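Local coordinates for protein beta-L-arabinobiosidase (Bacteroides thetaiotaomicron, PDB 5MQR) that probably hydrolyses glycosidic bonds in plant pectin as a beta-L-arabinobiosidase of gut bacterial pectin breakdown, and may also have sialidase activity, at residues A[616-621]-A[658-663]; A[1062-1067]-A[1085-1090]. One frame throughout, in Å; residues are numbered along the deposited sequence.

How the contacts relate
Both contacts reach one antiparallel sheet, ordered 660-662, 1053-1061, 1064-1071, 1082-1087, 1090-1095. Contact 1 lays the loop 616-621 against the outermost strand 660-662. Contact 2 pairs strands 1064-1071 and 1082-1087 farther across the sheet. Their centres are about 11 Å apart, and contact 1 closes along the chain before contact 2 opens. The same loop joins them: A619 CB packs 3.7 Å from T1067 OG1, and the ring of F620 meets that of F1086. The sheet thus unites a short strand lying between helices 647-657 and 666-680 with four strands from the C-terminal end of the chain, and the loop leading from strand 600-610 lies over it.

Contact 1 of 2, residues A[616-621]-A[658-663]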
loop_
_atom_site.group_PDB
_atom_site.type_symbol
_atom_site.label_atom_id
_atom_site.label_comp_id
_atom_site.label_asym_id
_atom_site.label_seq_id
_atom_site.Cartn_x
_atom_site.Cartn_y
_atom_site.Cartn_z
ATOM N N ALA A 616 0.592 -15.103 5.261
ATOM C CA ALA A 616 -0.713 -14.379 5.290
ATOM C C ALA A 616 -0.775 -13.238 6.322
ATOM O O ALA A 616 -1.642 -12.375 6.265
ATOM C CB ALA A 616 -1.846 -15.359 5.597
ATOM N N SER A 617 0.095 -13.298 7.318
ATOM C CA SER A 617 0.194 -12.271 8.345
ATOM C C SER A 617 0.917 -10.981 7.836
ATOM O O SER A 617 0.870 -9.927 8.509
ATOM C CB SER A 617 0.913 -12.892 9.562
ATOM O OG SER A 617 2.015 -13.737 9.134
ATOM N N SER A 618 1.583 -11.073 6.677
ATOM C CA SER A 618 2.255 -9.952 6.022
ATOM C C SER A 618 1.277 -9.191 5.136
ATOM O O SER A 618 0.671 -9.763 4.274
ATOM C CB SER A 618 3.414 -10.458 5.167
ATOM O OG SER A 618 4.299 -9.398 4.799
ATOM N N ALA A 619 1.147 -7.888 5.339
ATOM C CA ALA A 619 0.107 -7.099 4.675
ATOM C C ALA A 619 0.465 -6.622 3.255
ATOM O O ALA A 619 -0.419 -6.518 2.422
ATOM C CB ALA A 619 -0.262 -5.904 5.562
ATOM N N PHE A 620 1.728 -6.276 3.019
ATOM C CA PHE A 620 2.207 -5.761 1.735
ATOM C C PHE A 620 3.283 -6.670 1.138
ATOM O O PHE A 620 3.178 -7.065 -0.032
ATOM C CB PHE A 620 2.717 -4.326 1.887
ATOM C CG PHE A 620 1.645 -3.352 2.249
ATOM C CD1 PHE A 620 1.151 -3.289 3.562
ATOM C CD2 PHE A 620 1.081 -2.525 1.283
ATOM C CE1 PHE A 620 0.135 -2.415 3.909
ATOM C CE2 PHE A 620 0.060 -1.652 1.623
ATOM C CZ PHE A 620 -0.415 -1.608 2.938
ATOM N N LEU A 621 4.291 -7.051 1.920
ATOM C CA LEU A 621 5.369 -7.893 1.394
ATOM C C LEU A 621 5.007 -9.370 1.430
ATOM O O LEU A 621 4.264 -9.817 2.314
ATOM C CB LEU A 621 6.663 -7.663 2.200
ATOM C CG LEU A 621 7.136 -6.201 2.290
ATOM C CD1 LEU A 621 8.430 -6.104 3.084
ATOM C CD2 LEU A 621 7.298 -5.560 0.912
ATOM N N ILE A 658 10.374 -15.166 9.902
ATOM C CA ILE A 658 10.974 -13.845 9.844
ATOM C C ILE A 658 10.032 -12.709 9.488
ATOM O O ILE A 658 9.188 -12.856 8.602
ATOM C CB ILE A 658 12.253 -13.808 9.001
ATOM C CG1 ILE A 658 12.032 -14.054 7.516
ATOM C CG2 ILE A 658 13.262 -14.804 9.554
ATOM C CD1 ILE A 658 13.168 -13.488 6.691
ATOM N N PRO A 659 10.173 -11.558 10.184
ATOM C CA PRO A 659 9.593 -10.363 9.605
ATOM C C PRO A 659 10.229 -10.112 8.246
ATOM O O PRO A 659 11.380 -10.529 7.997
ATOM C CB PRO A 659 9.945 -9.254 10.621
ATOM C CG PRO A 659 10.177 -9.983 11.905
ATOM C CD PRO A 659 10.802 -11.276 11.486
ATOM N N LEU A 660 9.492 -9.474 7.357
ATOM C CA LEU A 660 10.014 -9.186 6.022
ATOM C C LEU A 660 10.401 -7.721 5.878
ATOM O O LEU A 660 9.743 -6.854 6.442
ATOM C CB LEU A 660 8.988 -9.577 4.964
ATOM C CG LEU A 660 8.557 -11.056 4.952
ATOM C CD1 LEU A 660 7.392 -11.258 3.986
ATOM C CD2 LEU A 660 9.689 -12.007 4.593
ATOM N N PHE A 661 11.446 -7.451 5.106
ATOM C CA PHE A 661 11.983 -6.106 4.946
ATOM C C PHE A 661 12.354 -5.858 3.480
ATOM O O PHE A 661 12.793 -6.747 2.780
ATOM C CB PHE A 661 13.236 -5.924 5.853
ATOM C CG PHE A 661 14.035 -4.661 5.580
ATOM C CD1 PHE A 661 13.640 -3.444 6.093
ATOM C CD2 PHE A 661 15.177 -4.694 4.809
ATOM C CE1 PHE A 661 14.365 -2.281 5.834
ATOM C CE2 PHE A 661 15.901 -3.536 4.549
ATOM C CZ PHE A 661 15.487 -2.324 5.054
ATOM N N GLU A 662 12.179 -4.632 3.029
ATOM C CA GLU A 662 12.795 -4.195 1.785
ATOM C C GLU A 662 13.114 -2.734 1.833
ATOM O O GLU A 662 12.473 -1.965 2.552
ATOM C CB GLU A 662 11.913 -4.450 0.552
ATOM C CG GLU A 662 10.583 -3.698 0.525
ATOM C CD GLU A 662 9.884 -3.727 -0.833
ATOM O OE1 GLU A 662 10.213 -4.589 -1.708
ATOM O OE2 GLU A 662 8.984 -2.875 -1.017
ATOM N N CYS A 663 14.098 -2.373 1.021
ATOM C CA CYS A 663 14.455 -0.999 0.806
ATOM C C CYS A 663 15.132 -0.967 -0.547
ATOM O O CYS A 663 15.366 -2.017 -1.109
ATOM C CB CYS A 663 15.355 -0.522 1.938
ATOM S SG CYS A 663 17.010 -1.195 1.857
#
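A buried, mainly apolar contact sets L621, in the loop between strand 600-610 and helix 627-636, against L660 and E662 of the edge strand 660-662. L621 does most of the touching. Its two methyl groups divide the work. CD1 lies 3.7 Å from L660 O and also meets L660 CB. CD2 packs against the carboxylate end of E662, 3.6 Å from E662 CD. L660 CD1 reaches back to S618 OG at 3.7 Å. That hydroxyl is turned away from its own backbone N (chi1 -165°), which brings it to the carbonyl of L621. S618 OG donates to L621 O at 2.5 Å, tilted 33° from the carbonyl plane, and so closes the loop on itself. E662 extends beyond CG, and its acid end is gripped from elsewhere: OE1 forms a salt bridge with R1076 and OE2 a hydrogen bond with Y1077. Putting an alanine at E662 would probably open a gap beside L621 CD2 and leave R1076 without this charged mate. D1057 accepts bonds from the backbone N of A619, F620 and L621. It also pairs by backbone with L660, so strand 1053-1061 serves both segments. This is plain packing of a connecting loop on the edge strand of an antiparallel sheet, with one leucine from each side.

Contact 2 of 2, residues A[1062-1067]-A[1085-1090]; sequences HGHNLT and IFVNGK
The open end of a beta hairpin, away from the loop that joins its strands 1064-1071 and 1082-1087 in the family 65 C-terminal domain, brings T1067 and F1086 together as an antiparallel hydrogen-bonded pair. T1067 N donates to F1086 O at 3.0 Å, and F1086 N returns a bond to T1067 O at 2.8 Å. L1066 and V1087 form the next, non-hydrogen-bonded pair. Their side chains run side by side, with L1066 CD2 3.9 Å from V1087 CG2. From V1087 a type I' turn leads into strand 1090-1095, and the side chain of N1088 takes over. Its OD1 accepts N1065 N at 2.8 Å, nearly straight on to the C=O, while N1088 N donates to N1065 O. N1088 CG lies beside its own backbone N (chi1 -58°), which lets OD1 and that N both meet N1065. The amide plane is only 7° from the ring of H1064, whose CD2 packs 3.6 Å from V1087 CG1. Water 2 donates to N1065 O and T1067 OG1 and accepts from G1089 N. T1067 OG1 also bonds D1057, and N1065 OD1 bonds R723. The asparagine amide and this water therefore carry the polar pairing on from the strands into the turn.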
loop_
_atom_site.group_PDB
_atom_site.type_symbol
_atom_site.label_atom_id
_atom_site.label_comp_id
_atom_site.label_asym_id
_atom_site.label_seq_id
_atom_site.Cartn_x
_atom_site.Cartn_y
_atom_site.Cartn_z
ATOM N N HIS A 1062 3.307 -8.113 20.301
ATOM C CA HIS A 1062 2.168 -8.105 21.234
ATOM C C HIS A 1062 0.911 -8.835 20.692
ATOM O O HIS A 1062 -0.234 -8.401 20.894
ATOM C CB HIS A 1062 1.807 -6.657 21.643
ATOM C CG HIS A 1062 2.806 -6.013 22.543
ATOM N ND1 HIS A 1062 2.440 -5.254 23.626
ATOM C CD2 HIS A 1062 4.157 -6.011 22.521
ATOM C CE1 HIS A 1062 3.521 -4.814 24.238
ATOM N NE2 HIS A 1062 4.578 -5.264 23.589
ATOM N N GLY A 1063 1.131 -9.964 20.031
ATOM C CA GLY A 1063 0.020 -10.732 19.461
ATOM C C GLY A 1063 -0.655 -10.152 18.240
ATOM O O GLY A 1063 -1.648 -10.672 17.815
ATOM N N HIS A 1064 -0.087 -9.097 17.655
ATOM C CA HIS A 1064 -0.605 -8.432 16.466
ATOM C C HIS A 1064 0.465 -8.452 15.391
ATOM O O HIS A 1064 1.640 -8.558 15.703
ATOM C CB HIS A 1064 -0.963 -6.993 16.808
ATOM C CG HIS A 1064 -2.183 -6.880 17.658
ATOM N ND1 HIS A 1064 -2.189 -7.206 19.002
ATOM C CD2 HIS A 1064 -3.449 -6.509 17.351
ATOM C CE1 HIS A 1064 -3.406 -7.028 19.487
ATOM N NE2 HIS A 1064 -4.186 -6.603 18.507
ATOM N N ASN A 1065 0.051 -8.369 14.140
ATOM C CA ASN A 1065 0.965 -8.343 13.003
ATOM C C ASN A 1065 1.190 -6.904 12.553
ATOM O O ASN A 1065 0.235 -6.269 12.115
ATOM C CB ASN A 1065 0.402 -9.166 11.847
ATOM C CG ASN A 1065 0.260 -10.637 12.209
ATOM O OD1 ASN A 1065 1.222 -11.274 12.628
ATOM N ND2 ASN A 1065 -0.931 -11.164 12.074
ATOM N N LEU A 1066 2.417 -6.379 12.673
ATOM C CA LEU A 1066 2.657 -4.975 12.319
ATOM C C LEU A 1066 3.353 -4.827 11.012
ATOM O O LEU A 1066 4.145 -5.687 10.594
ATOM C CB LEU A 1066 3.458 -4.190 13.381
ATOM C CG LEU A 1066 3.042 -4.191 14.850
ATOM C CD1 LEU A 1066 3.773 -3.095 15.642
ATOM C CD2 LEU A 1066 1.569 -4.049 15.032
ATOM N N THR A 1067 3.063 -3.695 10.385
ATOM C CA THR A 1067 3.755 -3.251 9.184
ATOM C C THR A 1067 4.154 -1.809 9.382
ATOM O O THR A 1067 3.358 -1.009 9.848
ATOM C CB THR A 1067 2.824 -3.297 7.972
ATOM O OG1 THR A 1067 2.176 -4.559 7.947
ATOM C CG2 THR A 1067 3.564 -3.057 6.692
ATOM N N ILE A 1085 1.889 3.022 9.737
ATOM C CA ILE A 1085 1.902 1.831 10.568
ATOM C C ILE A 1085 0.590 1.102 10.332
ATOM O O ILE A 1085 -0.469 1.731 10.373
ATOM C CB ILE A 1085 1.960 2.182 12.053
ATOM C CG1 ILE A 1085 3.273 2.909 12.346
ATOM C CG2 ILE A 1085 1.818 0.921 12.924
ATOM C CD1 ILE A 1085 3.314 3.554 13.716
ATOM N N PHE A 1086 0.669 -0.212 10.112
ATOM C CA PHE A 1086 -0.517 -1.040 10.014
ATOM C C PHE A 1086 -0.501 -2.080 11.128
ATOM O O PHE A 1086 0.545 -2.604 11.488
ATOM C CB PHE A 1086 -0.632 -1.717 8.639
ATOM C CG PHE A 1086 -0.797 -0.752 7.485
ATOM C CD1 PHE A 1086 0.288 -0.025 7.001
ATOM C CD2 PHE A 1086 -2.038 -0.598 6.845
ATOM C CE1 PHE A 1086 0.146 0.867 5.935
ATOM C CE2 PHE A 1086 -2.194 0.301 5.782
ATOM C CZ PHE A 1086 -1.091 1.028 5.316
ATOM N N VAL A 1087 -1.692 -2.356 11.652
ATOM C CA VAL A 1087 -1.951 -3.442 12.588
ATOM C C VAL A 1087 -2.926 -4.406 11.901
ATOM O O VAL A 1087 -4.039 -4.005 11.555
ATOM C CB VAL A 1087 -2.576 -2.893 13.882
ATOM C CG1 VAL A 1087 -2.927 -4.015 14.861
ATOM C CG2 VAL A 1087 -1.634 -1.875 14.498
ATOM N N ASN A 1088 -2.513 -5.656 11.710
ATOM C CA ASN A 1088 -3.291 -6.664 10.974
ATOM C C ASN A 1088 -3.873 -6.105 9.687
ATOM O O ASN A 1088 -5.046 -6.301 9.372
ATOM C CB ASN A 1088 -4.372 -7.252 11.872
ATOM C CG ASN A 1088 -3.788 -7.889 13.126
ATOM O OD1 ASN A 1088 -2.600 -8.199 13.195
ATOM N ND2 ASN A 1088 -4.614 -8.063 14.130
ATOM N N GLY A 1089 -3.023 -5.389 8.959
ATOM C CA GLY A 1089 -3.375 -4.793 7.685
ATOM C C GLY A 1089 -4.298 -3.600 7.689
ATOM O O GLY A 1089 -4.718 -3.172 6.623
ATOM N N LYS A 1090 -4.626 -3.067 8.863
ATOM C CA LYS A 1090 -5.446 -1.857 8.986
ATOM C C LYS A 1090 -4.554 -0.734 9.495
ATOM O O LYS A 1090 -3.803 -0.912 10.479
ATOM C CB LYS A 1090 -6.612 -2.093 9.944
ATOM C CG LYS A 1090 -7.581 -3.176 9.480
ATOM C CD LYS A 1090 -8.344 -2.751 8.216
ATOM C CE LYS A 1090 -9.447 -3.741 7.824
ATOM N NZ LYS A 1090 -9.749 -3.683 6.340
HETATM O O HOH W 1 -4.123 -9.908 16.462
HETATM O O HOH W 2 -0.094 -5.212 9.511
#